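TarM (Staphylococcus aureus subsp. aureus 21178, PDB 4X7R) is a glycosyltransferase of the GT-B fold, built from two Rossmann-like domains that face each other across a ligand-binding cleft, with a large added antiparallel sheet. Local coordinates at residues A[12-17]-A[355-360]; A[99-102]-A[108-111]; A[431-436]-A[471-476]; A[233-238]-A[270-275]. The protein carries 1 engineered substitution. All coordinates share one frame; numbering follows the deposited sequence.

Interaction 1 (A[12-17]-A[355-360]). With UDP (uridine-5'-diphosphate), chain E; SGN (2-deoxy-6-O-sulfo-2-(sulfoamino)-alpha-D-glucopyranose), chain C; 3YW ((2S)-2,3-dihydroxypropyl 2-acetamido-2-deoxy-alpha-D-glucopyranoside), chain F.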
# COMPACT_ATOMS: atom_id res chain seq x y z
N ASP A 12 3.75 1.04 -4.83
CA ASP A 12 4.68 2.11 -4.55
C ASP A 12 5.78 1.63 -3.60
O ASP A 12 5.65 0.55 -3.01
CB ASP A 12 3.98 3.40 -4.03
CG ASP A 12 4.66 4.66 -4.57
OD1 ASP A 12 5.81 4.55 -5.06
OD2 ASP A 12 4.04 5.73 -4.51
N VAL A 13 6.86 2.42 -3.47
CA VAL A 13 8.06 2.12 -2.68
C VAL A 13 8.00 2.26 -1.16
O VAL A 13 8.89 1.73 -0.48
CB VAL A 13 9.33 2.81 -3.25
CG1 VAL A 13 9.64 2.33 -4.66
CG2 VAL A 13 9.20 4.33 -3.20
N ASN A 14 7.07 3.01 -0.59
CA ASN A 14 7.18 3.05 0.88
C ASN A 14 5.90 2.55 1.55
O ASN A 14 5.33 3.23 2.40
CB ASN A 14 7.66 4.44 1.38
CG ASN A 14 9.16 4.77 1.29
OD1 ASN A 14 9.61 5.82 1.77
ND2 ASN A 14 10.00 3.90 0.70
N LYS A 15 5.44 1.34 1.15
CA LYS A 15 4.19 0.75 1.62
C LYS A 15 4.33 -0.25 2.78
O LYS A 15 5.44 -0.61 3.19
CB LYS A 15 3.38 0.15 0.44
CG LYS A 15 2.98 1.15 -0.65
CD LYS A 15 1.76 1.97 -0.26
CE LYS A 15 1.57 3.21 -1.10
NZ LYS A 15 2.60 4.25 -0.80
N GLY A 16 3.18 -0.68 3.30
CA GLY A 16 3.04 -1.60 4.42
C GLY A 16 2.76 -3.04 4.05
O GLY A 16 3.18 -3.52 2.99
N GLY A 17 2.06 -3.72 4.95
CA GLY A 17 1.83 -5.16 4.89
C GLY A 17 1.04 -5.73 3.75
O GLY A 17 1.32 -6.85 3.35
N TYR A 355 10.47 3.12 13.13
CA TYR A 355 10.62 3.21 11.68
C TYR A 355 9.29 3.33 10.97
O TYR A 355 8.29 2.75 11.43
CB TYR A 355 11.38 2.00 11.13
CG TYR A 355 12.85 2.00 11.46
CD1 TYR A 355 13.32 1.44 12.65
CD2 TYR A 355 13.79 2.53 10.57
CE1 TYR A 355 14.68 1.42 12.96
CE2 TYR A 355 15.16 2.51 10.87
CZ TYR A 355 15.59 1.96 12.07
OH TYR A 355 16.92 1.93 12.37
N GLY A 356 9.30 4.02 9.84
CA GLY A 356 8.13 4.21 8.99
C GLY A 356 7.78 5.66 8.75
O GLY A 356 8.46 6.56 9.24
N GLU A 357 6.72 5.88 7.96
CA GLU A 357 6.19 7.20 7.61
C GLU A 357 4.67 7.10 7.59
O GLU A 357 4.12 6.01 7.41
CB GLU A 357 6.68 7.65 6.24
CG GLU A 357 8.18 7.83 6.12
CD GLU A 357 8.66 8.05 4.71
OE1 GLU A 357 7.92 7.71 3.75
OE2 GLU A 357 9.79 8.56 4.56
N GLY A 358 4.00 8.24 7.76
CA GLY A 358 2.54 8.27 7.74
C GLY A 358 1.95 9.51 8.36
O GLY A 358 2.67 10.33 8.92
N SER A 359 0.61 9.61 8.30
CA SER A 359 -0.20 10.74 8.76
C SER A 359 0.07 11.26 10.17
O SER A 359 0.03 12.47 10.37
CB SER A 359 -1.69 10.48 8.54
OG SER A 359 -2.15 9.38 9.30
N VAL A 360 0.37 10.36 11.13
CA VAL A 360 0.62 10.69 12.55
C VAL A 360 2.08 11.03 12.90
O VAL A 360 2.32 11.46 14.03
CB VAL A 360 0.02 9.63 13.53
CG1 VAL A 360 -1.46 9.36 13.25
CG2 VAL A 360 0.83 8.33 13.53
N1 UDP E . 7.59 -1.97 6.53
C2 UDP E . 8.87 -1.76 6.03
N3 UDP E . 9.48 -0.61 6.45
C4 UDP E . 8.96 0.36 7.28
C5 UDP E . 7.61 0.11 7.73
C6 UDP E . 6.99 -1.02 7.35
O2 UDP E . 9.41 -2.55 5.27
O4 UDP E . 9.67 1.33 7.60
C1' UDP E . 6.98 -3.29 6.27
C2' UDP E . 7.24 -4.33 7.35
O2' UDP E . 8.48 -4.99 7.13
C3' UDP E . 6.05 -5.28 7.15
C4' UDP E . 4.94 -4.34 6.70
O4' UDP E . 5.58 -3.14 6.20
O3' UDP E . 6.25 -6.37 6.25
C5' UDP E . 3.94 -3.99 7.77
O5' UDP E . 3.11 -5.15 7.96
PA UDP E . 1.97 -5.32 9.08
O1A UDP E . 1.14 -6.50 8.75
O2A UDP E . 2.65 -5.48 10.45
O3A UDP E . 1.09 -4.02 9.08
PB UDP E . 0.33 -3.22 7.92
O1B UDP E . -0.23 -4.19 6.91
O2B UDP E . 1.29 -2.25 7.22
O3B UDP E . -0.83 -2.45 8.53
C1 SGN C . -4.78 1.99 2.44
C2 SGN C . -4.12 2.69 3.66
C3 SGN C . -2.66 3.14 3.36
C4 SGN C . -1.83 2.02 2.69
C5 SGN C . -2.61 1.36 1.53
C6 SGN C . -1.83 0.20 0.92
N2 SGN C . -4.94 3.83 4.10
O3 SGN C . -1.99 3.53 4.57
O4 SGN C . -0.57 2.54 2.21
O5 SGN C . -3.93 0.89 1.97
O6 SGN C . -1.57 -0.76 1.95
S1 SGN C . -5.83 3.46 5.54
O1S SGN C . -4.86 3.24 6.69
O2S SGN C . -6.69 2.19 5.33
O3S SGN C . -6.74 4.66 5.82
S2 SGN C . -0.15 -1.16 2.30
O4S SGN C . -0.24 -1.99 3.60
O5S SGN C . 0.77 0.04 2.52
O6S SGN C . 0.36 -2.00 1.13
O3A 3YW F . -6.01 -1.43 4.46
C4A 3YW F . -3.10 -3.77 4.82
C5A 3YW F . -4.04 -2.63 5.14
O5 3YW F . -2.48 -6.64 5.73
C6A 3YW F . -5.20 -2.56 4.17
C5 3YW F . -1.36 -7.31 6.32
C6 3YW F . -0.94 -8.39 5.35
C4 3YW F . -1.77 -7.81 7.70
O6 3YW F . -1.99 -9.31 5.10
C3 3YW F . -2.04 -6.60 8.59
O4 3YW F . -0.71 -8.58 8.27
O3 3YW F . -2.45 -6.99 9.90
O7 3YW F . -5.01 -4.54 9.60
C7 3YW F . -3.96 -3.92 9.43
C8 3YW F . -3.68 -2.63 10.15
N2 3YW F . -3.01 -4.36 8.62
C2 3YW F . -3.05 -5.65 7.96
C1 3YW F . -2.95 -5.49 6.43
O1 3YW F . -2.42 -4.29 5.97
O2 3YW F . -3.31 -1.40 5.10

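Interaction 2 (A[99-102]-A[108-111])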
# COMPACT_ATOMS: atom_id res chain seq x y z
N THR A 99 5.62 36.90 -25.43
CA THR A 99 5.26 37.11 -24.03
C THR A 99 6.44 37.77 -23.28
O THR A 99 7.55 37.85 -23.82
CB THR A 99 4.87 35.79 -23.31
OG1 THR A 99 5.95 34.86 -23.36
CG2 THR A 99 3.57 35.18 -23.84
N ILE A 100 6.18 38.25 -22.06
CA ILE A 100 7.19 38.82 -21.17
C ILE A 100 7.34 37.80 -20.05
O ILE A 100 6.35 37.47 -19.39
CB ILE A 100 6.80 40.24 -20.61
CG1 ILE A 100 6.64 41.33 -21.71
CG2 ILE A 100 7.72 40.69 -19.46
CD1 ILE A 100 7.92 41.88 -22.37
N GLU A 101 8.55 37.28 -19.85
CA GLU A 101 8.84 36.35 -18.76
C GLU A 101 9.18 37.16 -17.49
O GLU A 101 9.99 38.09 -17.54
CB GLU A 101 10.00 35.41 -19.14
CG GLU A 101 10.34 34.39 -18.06
CD GLU A 101 11.23 33.22 -18.46
OE1 GLU A 101 11.42 32.99 -19.67
OE2 GLU A 101 11.70 32.52 -17.54
N ILE A 102 8.54 36.80 -16.37
CA ILE A 102 8.79 37.40 -15.07
C ILE A 102 9.09 36.27 -14.08
O ILE A 102 8.18 35.56 -13.62
CB ILE A 102 7.69 38.42 -14.61
CG1 ILE A 102 7.67 39.65 -15.54
CG2 ILE A 102 7.90 38.86 -13.15
CD1 ILE A 102 6.45 40.47 -15.49
N ILE A 108 10.40 28.63 -11.29
CA ILE A 108 9.11 29.31 -11.32
C ILE A 108 9.15 30.60 -12.16
O ILE A 108 9.98 31.47 -11.89
CB ILE A 108 8.54 29.55 -9.88
CG1 ILE A 108 8.45 28.22 -9.09
CG2 ILE A 108 7.18 30.26 -9.93
CD1 ILE A 108 8.26 28.35 -7.58
N SER A 109 8.26 30.72 -13.16
CA SER A 109 8.15 31.91 -14.01
C SER A 109 6.72 32.16 -14.48
O SER A 109 5.92 31.22 -14.56
CB SER A 109 9.10 31.82 -15.20
OG SER A 109 10.46 31.90 -14.79
N ARG A 110 6.40 33.43 -14.80
CA ARG A 110 5.09 33.85 -15.31
C ARG A 110 5.22 34.51 -16.66
O ARG A 110 6.27 35.09 -16.96
CB ARG A 110 4.31 34.71 -14.31
CG ARG A 110 3.75 33.91 -13.14
CD ARG A 110 3.15 34.82 -12.08
NE ARG A 110 2.67 34.05 -10.93
CZ ARG A 110 3.42 33.71 -9.89
NH1 ARG A 110 4.69 34.08 -9.83
NH2 ARG A 110 2.91 32.99 -8.90
N TYR A 111 4.19 34.37 -17.51
CA TYR A 111 4.23 34.89 -18.89
C TYR A 111 3.04 35.78 -19.17
O TYR A 111 1.91 35.40 -18.87
CB TYR A 111 4.37 33.73 -19.91
CG TYR A 111 5.61 32.90 -19.67
CD1 TYR A 111 5.63 31.90 -18.69
CD2 TYR A 111 6.80 33.18 -20.33
CE1 TYR A 111 6.80 31.22 -18.38
CE2 TYR A 111 7.97 32.47 -20.05
CZ TYR A 111 7.96 31.49 -19.08
OH TYR A 111 9.10 30.78 -18.79

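Interaction 3 (A[431-436]-A[471-476])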
# COMPACT_ATOMS: atom_id res chain seq x y z
N PHE A 431 0.17 -16.38 17.49
CA PHE A 431 1.59 -16.73 17.48
C PHE A 431 2.39 -16.41 18.73
O PHE A 431 3.42 -17.03 18.95
CB PHE A 431 2.26 -16.20 16.19
CG PHE A 431 1.92 -14.77 15.85
CD1 PHE A 431 2.55 -13.72 16.52
CD2 PHE A 431 1.00 -14.47 14.86
CE1 PHE A 431 2.23 -12.40 16.22
CE2 PHE A 431 0.67 -13.15 14.57
CZ PHE A 431 1.29 -12.12 15.25
N ILE A 432 1.92 -15.46 19.55
CA ILE A 432 2.63 -15.16 20.79
C ILE A 432 2.14 -16.14 21.86
O ILE A 432 0.94 -16.27 22.05
CB ILE A 432 2.52 -13.67 21.24
CG1 ILE A 432 3.08 -12.70 20.15
CG2 ILE A 432 3.20 -13.44 22.62
CD1 ILE A 432 2.78 -11.21 20.42
N GLU A 433 3.09 -16.82 22.56
CA GLU A 433 2.80 -17.73 23.66
C GLU A 433 3.30 -16.99 24.89
O GLU A 433 4.51 -16.87 25.10
CB GLU A 433 3.49 -19.10 23.48
CG GLU A 433 2.95 -19.87 22.28
CD GLU A 433 3.32 -21.34 22.15
OE1 GLU A 433 4.47 -21.70 22.46
OE2 GLU A 433 2.46 -22.11 21.67
N ASP A 434 2.35 -16.36 25.60
CA ASP A 434 2.61 -15.51 26.76
C ASP A 434 3.55 -16.15 27.74
O ASP A 434 3.34 -17.29 28.13
CB ASP A 434 1.31 -15.09 27.47
CG ASP A 434 1.57 -14.10 28.60
OD1 ASP A 434 1.86 -12.93 28.30
OD2 ASP A 434 1.54 -14.52 29.77
N ASN A 435 4.62 -15.40 28.10
CA ASN A 435 5.67 -15.79 29.04
C ASN A 435 6.51 -17.00 28.54
O ASN A 435 7.25 -17.60 29.32
CB ASN A 435 5.07 -16.00 30.45
CG ASN A 435 6.04 -15.91 31.59
OD1 ASN A 435 6.99 -15.12 31.58
ND2 ASN A 435 5.78 -16.71 32.61
N LYS A 436 6.44 -17.30 27.23
CA LYS A 436 7.22 -18.39 26.62
C LYS A 436 8.03 -17.88 25.42
O LYS A 436 9.22 -18.17 25.33
CB LYS A 436 6.32 -19.58 26.25
CG LYS A 436 7.07 -20.73 25.57
CD LYS A 436 6.19 -21.94 25.32
CE LYS A 436 6.92 -23.01 24.55
NZ LYS A 436 6.03 -24.17 24.26
N ARG A 471 11.00 -17.79 16.96
CA ARG A 471 11.35 -18.22 15.58
C ARG A 471 10.86 -19.66 15.36
O ARG A 471 10.23 -19.95 14.35
CB ARG A 471 12.86 -18.06 15.31
CG ARG A 471 13.45 -19.05 14.30
CD ARG A 471 14.91 -18.81 13.99
NE ARG A 471 15.01 -17.78 12.97
CZ ARG A 471 15.23 -18.01 11.68
NH1 ARG A 471 15.49 -19.24 11.25
NH2 ARG A 471 15.22 -17.01 10.82
N GLU A 472 11.12 -20.53 16.35
CA GLU A 472 10.71 -21.93 16.40
C GLU A 472 9.18 -22.05 16.23
O GLU A 472 8.73 -22.91 15.47
CB GLU A 472 11.09 -22.50 17.76
CG GLU A 472 11.95 -23.74 17.70
CD GLU A 472 12.49 -24.15 19.06
OE1 GLU A 472 11.68 -24.45 19.97
OE2 GLU A 472 13.73 -24.16 19.21
N ASN A 473 8.40 -21.18 16.92
CA ASN A 473 6.94 -21.18 16.85
C ASN A 473 6.44 -20.76 15.48
O ASN A 473 5.46 -21.33 15.01
CB ASN A 473 6.31 -20.29 17.94
CG ASN A 473 4.85 -20.61 18.19
OD1 ASN A 473 4.44 -21.77 18.31
ND2 ASN A 473 4.02 -19.60 18.29
N ILE A 474 7.12 -19.79 14.84
CA ILE A 474 6.72 -19.33 13.49
C ILE A 474 6.99 -20.42 12.45
O ILE A 474 6.11 -20.72 11.63
CB ILE A 474 7.34 -17.94 13.09
CG1 ILE A 474 6.99 -16.81 14.11
CG2 ILE A 474 6.97 -17.54 11.65
CD1 ILE A 474 5.49 -16.63 14.48
N ILE A 475 8.19 -21.02 12.51
CA ILE A 475 8.60 -22.10 11.60
C ILE A 475 7.57 -23.23 11.69
O ILE A 475 7.04 -23.65 10.67
CB ILE A 475 10.06 -22.56 11.91
CG1 ILE A 475 11.07 -21.51 11.41
CG2 ILE A 475 10.36 -23.95 11.33
CD1 ILE A 475 12.51 -21.70 11.92
N GLU A 476 7.24 -23.65 12.90
CA GLU A 476 6.30 -24.73 13.11
C GLU A 476 4.86 -24.47 12.62
O GLU A 476 4.27 -25.35 12.00
CB GLU A 476 6.30 -25.14 14.56
CG GLU A 476 5.55 -26.41 14.78
CD GLU A 476 5.40 -26.77 16.25
OE1 GLU A 476 6.32 -26.45 17.04
OE2 GLU A 476 4.35 -27.37 16.60
O HOH W 1 1.39 -20.32 19.05

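Interaction 4 (A[233-238]-A[270-275]). With SUS (2-deoxy-3,6-di-O-sulfo-2-(sulfoamino)-alpha-D-glucopyranose), chain B.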
# COMPACT_ATOMS: atom_id res chain seq x y z
N LYS A 233 -14.38 -4.11 -9.13
CA LYS A 233 -13.74 -4.33 -10.46
C LYS A 233 -13.71 -5.79 -10.82
O LYS A 233 -14.10 -6.13 -11.94
CB LYS A 233 -12.34 -3.71 -10.53
CG LYS A 233 -12.36 -2.21 -10.30
CD LYS A 233 -10.99 -1.68 -10.07
CE LYS A 233 -11.02 -0.18 -10.05
NZ LYS A 233 -11.11 0.35 -8.67
N MET A 234 -13.31 -6.66 -9.85
CA MET A 234 -13.27 -8.10 -10.06
C MET A 234 -14.70 -8.65 -10.08
O MET A 234 -15.04 -9.44 -10.96
CB MET A 234 -12.45 -8.81 -8.94
CG MET A 234 -12.42 -10.36 -9.07
SD MET A 234 -11.71 -11.21 -7.65
CE MET A 234 -12.97 -10.91 -6.39
N PHE A 235 -15.50 -8.29 -9.06
CA PHE A 235 -16.86 -8.78 -8.91
C PHE A 235 -17.76 -8.57 -10.16
O PHE A 235 -18.45 -9.49 -10.56
CB PHE A 235 -17.52 -8.19 -7.64
CG PHE A 235 -18.80 -8.90 -7.24
CD1 PHE A 235 -18.80 -10.24 -6.87
CD2 PHE A 235 -20.01 -8.21 -7.21
CE1 PHE A 235 -19.98 -10.90 -6.50
CE2 PHE A 235 -21.19 -8.86 -6.82
CZ PHE A 235 -21.17 -10.20 -6.47
N ASN A 236 -17.72 -7.37 -10.76
CA ASN A 236 -18.55 -7.02 -11.92
C ASN A 236 -18.11 -7.60 -13.28
O ASN A 236 -18.84 -7.41 -14.26
CB ASN A 236 -18.69 -5.50 -12.03
CG ASN A 236 -19.36 -4.84 -10.85
OD1 ASN A 236 -20.02 -5.46 -10.03
ND2 ASN A 236 -19.19 -3.54 -10.73
N THR A 237 -16.94 -8.28 -13.38
CA THR A 237 -16.55 -8.84 -14.69
C THR A 237 -17.54 -9.94 -15.13
O THR A 237 -18.19 -10.55 -14.29
CB THR A 237 -15.10 -9.35 -14.75
OG1 THR A 237 -15.02 -10.62 -14.11
CG2 THR A 237 -14.08 -8.40 -14.20
N ASN A 238 -17.64 -10.17 -16.44
CA ASN A 238 -18.54 -11.14 -17.04
C ASN A 238 -17.99 -12.58 -17.07
O ASN A 238 -18.67 -13.45 -17.63
CB ASN A 238 -18.91 -10.68 -18.45
CG ASN A 238 -17.77 -10.73 -19.47
OD1 ASN A 238 -16.61 -11.07 -19.18
ND2 ASN A 238 -18.07 -10.38 -20.70
N ILE A 270 -17.54 -9.66 2.22
CA ILE A 270 -18.10 -10.71 3.07
C ILE A 270 -19.52 -11.10 2.66
O ILE A 270 -19.79 -12.29 2.50
CB ILE A 270 -18.04 -10.31 4.57
CG1 ILE A 270 -16.60 -10.15 5.06
CG2 ILE A 270 -18.83 -11.32 5.43
CD1 ILE A 270 -16.50 -9.39 6.49
N GLU A 271 -20.40 -10.11 2.50
CA GLU A 271 -21.79 -10.35 2.10
C GLU A 271 -21.95 -11.03 0.75
O GLU A 271 -22.93 -11.75 0.54
CB GLU A 271 -22.60 -9.07 2.19
CG GLU A 271 -22.93 -8.74 3.64
CD GLU A 271 -23.63 -7.41 3.89
OE1 GLU A 271 -23.51 -6.49 3.05
OE2 GLU A 271 -24.27 -7.29 4.96
N ASN A 272 -20.96 -10.86 -0.13
CA ASN A 272 -20.93 -11.46 -1.47
C ASN A 272 -20.05 -12.72 -1.61
O ASN A 272 -19.86 -13.20 -2.73
CB ASN A 272 -20.54 -10.38 -2.49
CG ASN A 272 -21.70 -9.46 -2.72
OD1 ASN A 272 -22.77 -9.88 -3.14
ND2 ASN A 272 -21.58 -8.24 -2.27
N ALA A 273 -19.55 -13.28 -0.47
CA ALA A 273 -18.66 -14.45 -0.44
C ALA A 273 -19.23 -15.66 -1.15
O ALA A 273 -18.51 -16.36 -1.87
CB ALA A 273 -18.29 -14.81 0.99
N ASN A 274 -20.54 -15.90 -0.97
CA ASN A 274 -21.23 -17.04 -1.57
C ASN A 274 -21.39 -16.94 -3.08
O ASN A 274 -21.69 -17.94 -3.72
CB ASN A 274 -22.57 -17.30 -0.89
CG ASN A 274 -22.44 -17.90 0.49
OD1 ASN A 274 -21.34 -18.11 1.01
ND2 ASN A 274 -23.56 -18.18 1.11
N LYS A 275 -21.16 -15.75 -3.66
CA LYS A 275 -21.29 -15.51 -5.10
C LYS A 275 -19.96 -15.63 -5.84
O LYS A 275 -19.95 -15.53 -7.06
CB LYS A 275 -21.96 -14.15 -5.36
CG LYS A 275 -23.38 -14.06 -4.82
CD LYS A 275 -24.07 -12.78 -5.26
CE LYS A 275 -25.44 -12.62 -4.63
NZ LYS A 275 -25.34 -12.26 -3.18
N2 SUS B . -10.03 3.49 -7.04
C1 SUS B . -9.87 5.70 -5.95
S1 SUS B . -9.14 3.45 -8.56
C2 SUS B . -9.28 4.30 -6.06
S2 SUS B . -5.91 7.50 -2.47
C3 SUS B . -9.28 3.62 -4.67
O3 SUS B . -8.63 2.34 -4.73
S3 SUS B . -9.47 1.08 -4.48
C4 SUS B . -8.61 4.49 -3.59
O4 SUS B . -8.90 3.86 -2.36
C5 SUS B . -9.20 5.95 -3.63
O5 SUS B . -9.12 6.48 -4.99
C6 SUS B . -8.41 6.96 -2.79
O6 SUS B . -7.08 6.96 -3.28
O1S SUS B . -7.85 2.67 -8.36
O2S SUS B . -10.06 2.79 -9.58
O3S SUS B . -8.80 4.87 -9.01
O4S SUS B . -4.62 7.11 -3.20
O5S SUS B . -6.05 9.02 -2.38
O6S SUS B . -5.91 6.88 -1.07
O7S SUS B . -10.10 1.24 -3.11
O8S SUS B . -8.60 -0.18 -4.48
O9S SUS B . -10.55 0.95 -5.54

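Interaction 1 (A[12-17]-A[355-360])
The backbone N of Gly16 donates a nearly straight hydrogen bond (166°) to O5S of the 6-O-sulfo group of SGN, 2.6 Å away. One residue on, Gly17 N gives a second, equally straight bond, 2.8 Å long, to O2B of the UDP beta-phosphate. Gly16 is the N-cap of helix 17-31, so two anionic groups gather at a helix start, where the helix dipole would be expected to favour them; Met18 N and Thr19 N also bond to SGN. Glycine suits both places: UDP O2B lies 3.4 Å from Gly16 CA, and the phosphate oxygens O2B and O1B take the space a CB would need on Gly16 and Gly17, respectively. Lys15 bends at chi2 (-80°), which lays its CD beside SGN O4 at 3.4 Å. This is the glycine-rich loop after the first strand of the N-terminal Rossmann-like domain. Segment 355-360 is the loop after strand 351-355 of the other domain, and UDP bridges the cleft between them, with its uracil O4 3.5 Å from Gly356 N. Gly356 and Gly358 hold backbone angles that favour glycine. Lys15 O also accepts from Tyr382 OH of that domain. Between the two segments the one protein-protein contact is at the surface, where Asn14 OD1 stands 3.2 Å from Glu357 OE1. Both are acceptors, so no hydrogen bond joins them, and the amide and carboxylate planes are 61° apart. The Asn14 amide is held by its other end: ND2 bonds to Val13 O at 2.7 Å from above the carbonyl plane, leaving OD1 facing the glutamate.

Interaction 2 (A[99-102]-A[108-111])
Ile102 and Arg110 form an antiparallel hydrogen-bonded pair: Ile102 N donates to Arg110 O at 2.9 Å, and Arg110 N returns a bond to Ile102 O at 3.0 Å. Weaker CA-H...O contacts extend this ladder. Tyr111 CA approaches Ile100 O at 3.4 Å, and Glu101 CA does the same to Arg110 O, which thus receives an N-H and a C-H together. The two strands form a beta hairpin at one end of the long antiparallel sheet, with 99-103 as its outermost strand in the chain and 119-126 continuing the sheet beyond 108-113.

Side-chain packing is concentrated in the non-hydrogen-bonded pair Glu101 and Tyr111. With Glu101 CG anti to the backbone N (chi1 -179°) and the rest of the chain extended, its methylenes run alongside the tyrosine, CG coming 3.6 Å from CE2. The long aliphatic stem suits a flat aromatic neighbour and carries the carboxylate to the hydroxyl end of the ring, Glu101 CD 3.3 Å from Tyr111 OH, its plane turned 52° from the ring. Thr99 OG1 meets the edge of the same ring, 3.6 Å from CD2, although its hydrogen bond goes to Leu96 O.

Polar side-chain contacts are few across the two strands. Ser109 OG lies 3.1 Å from Glu101 OE2, a hydrogen bond that is not settled, since the serine proton could also be given elsewhere. Arg110 turns its guanidinium away from strand 99-102, toward a salt bridge with Glu104.

Interaction 3 (A[431-436]-A[471-476])
Asn473 reaches out from its helix to the backbone of Phe431, its ND2 donating to Phe431 O at 2.7 Å. The bond is short but bent, 124° at the hydrogen, and therefore weak. The outward reach comes from chi1 of -161°, which sets the amide anti to the backbone N. Beside it, Ile474 CD1 packs on Phe431 CB at 3.7 Å, so adjacent helix residues supply one polar and one apolar contact to the same phenylalanine. A water accepts from Asn473 ND2 at 2.8 Å and makes a weak bond to Glu433 OE2, linking two side chains that do not bond directly.

A second shell steadies these groups. Asn437 ND2 also donates to Phe431 O. Asparagine suits position 473 because its amide nitrogen serves a carbonyl and a water while OD1 takes Lys477 NZ. Glu433 OE1 forms a long, weak salt bridge of 3.4 Å with Lys436 NZ.

Further in, the apolar Phe431 and Ile474 suit the side facing Met413 of helix 407-414, against which both pack; the contact thereby brings helix 460-477 together with the loop leading into edge strand 438-441 of the C-terminal Rossmann-like domain.

Interaction 4 (A[233-238]-A[270-275])
Helix 231-235 contributes Lys233 to the glycan pocket, while Phe235 reaches from the same helix across to the end of helix 264-271. Phe235 leaves its backbone with CG anti to N (chi1 -166°), and this points the ring into the angle between Asn272 and Lys275. Its outer carbon CZ lies 3.7 Å from Asn272 OD1. The two side chains cross at about a right angle, and the ring and amide planes are 41° apart, an oblique van der Waals contact. Lys275 CB meets the ring edge in plane, 4.0 Å from CE1. Phenylalanine suits the place because it is long enough to span the gap and asks for no polar partner.

Asn272 is the first residue to leave the helical conformation after helix 264-271, and its ND2 turns back to bond Tyr268 O within that helix. The chain then tightens into a 3-10 turn, where Lys275 N bonds to Asn272 O at 3.0 Å; this brings both residues onto the same aromatic ring. Lys275 offers its aliphatic part to the ring, while its ammonium group turns off from it. The Phe231 ring meets that of Phe235, their planes about 20° apart.

Two residues before Phe235, Lys233 NZ donates to SUS O2S at 2.8 Å and forms a salt bridge with the neighbouring IDS, a natural use of lysine beside sulfated sugars. Helices 231-235 and 264-271 are successive connections between parallel strands 221-225, 243-247 and 278-281, the beta-alpha-beta pattern of a Rossmann-like domain.

In the fold
Interaction 3 is the buried contact of the four, interaction 4 is partly buried, and interactions 1 and 2 lie at the surface. Each Rossmann-like domain has its own internal contact: interaction 4 joins connections in the N-terminal one through an aromatic side chain, interaction 3 a loop and a helix in the C-terminal one through an amide, a water and apolar contact. Interaction 1 instead spans the two domains, mainly through bound ligand. Interaction 2 is regular backbone pairing in the added sheet, its centre about 65 Å from that of interaction 3. Lys15, Gly16 and Gly17 of interaction 1 share the glycan pocket with Lys233 of interaction 4.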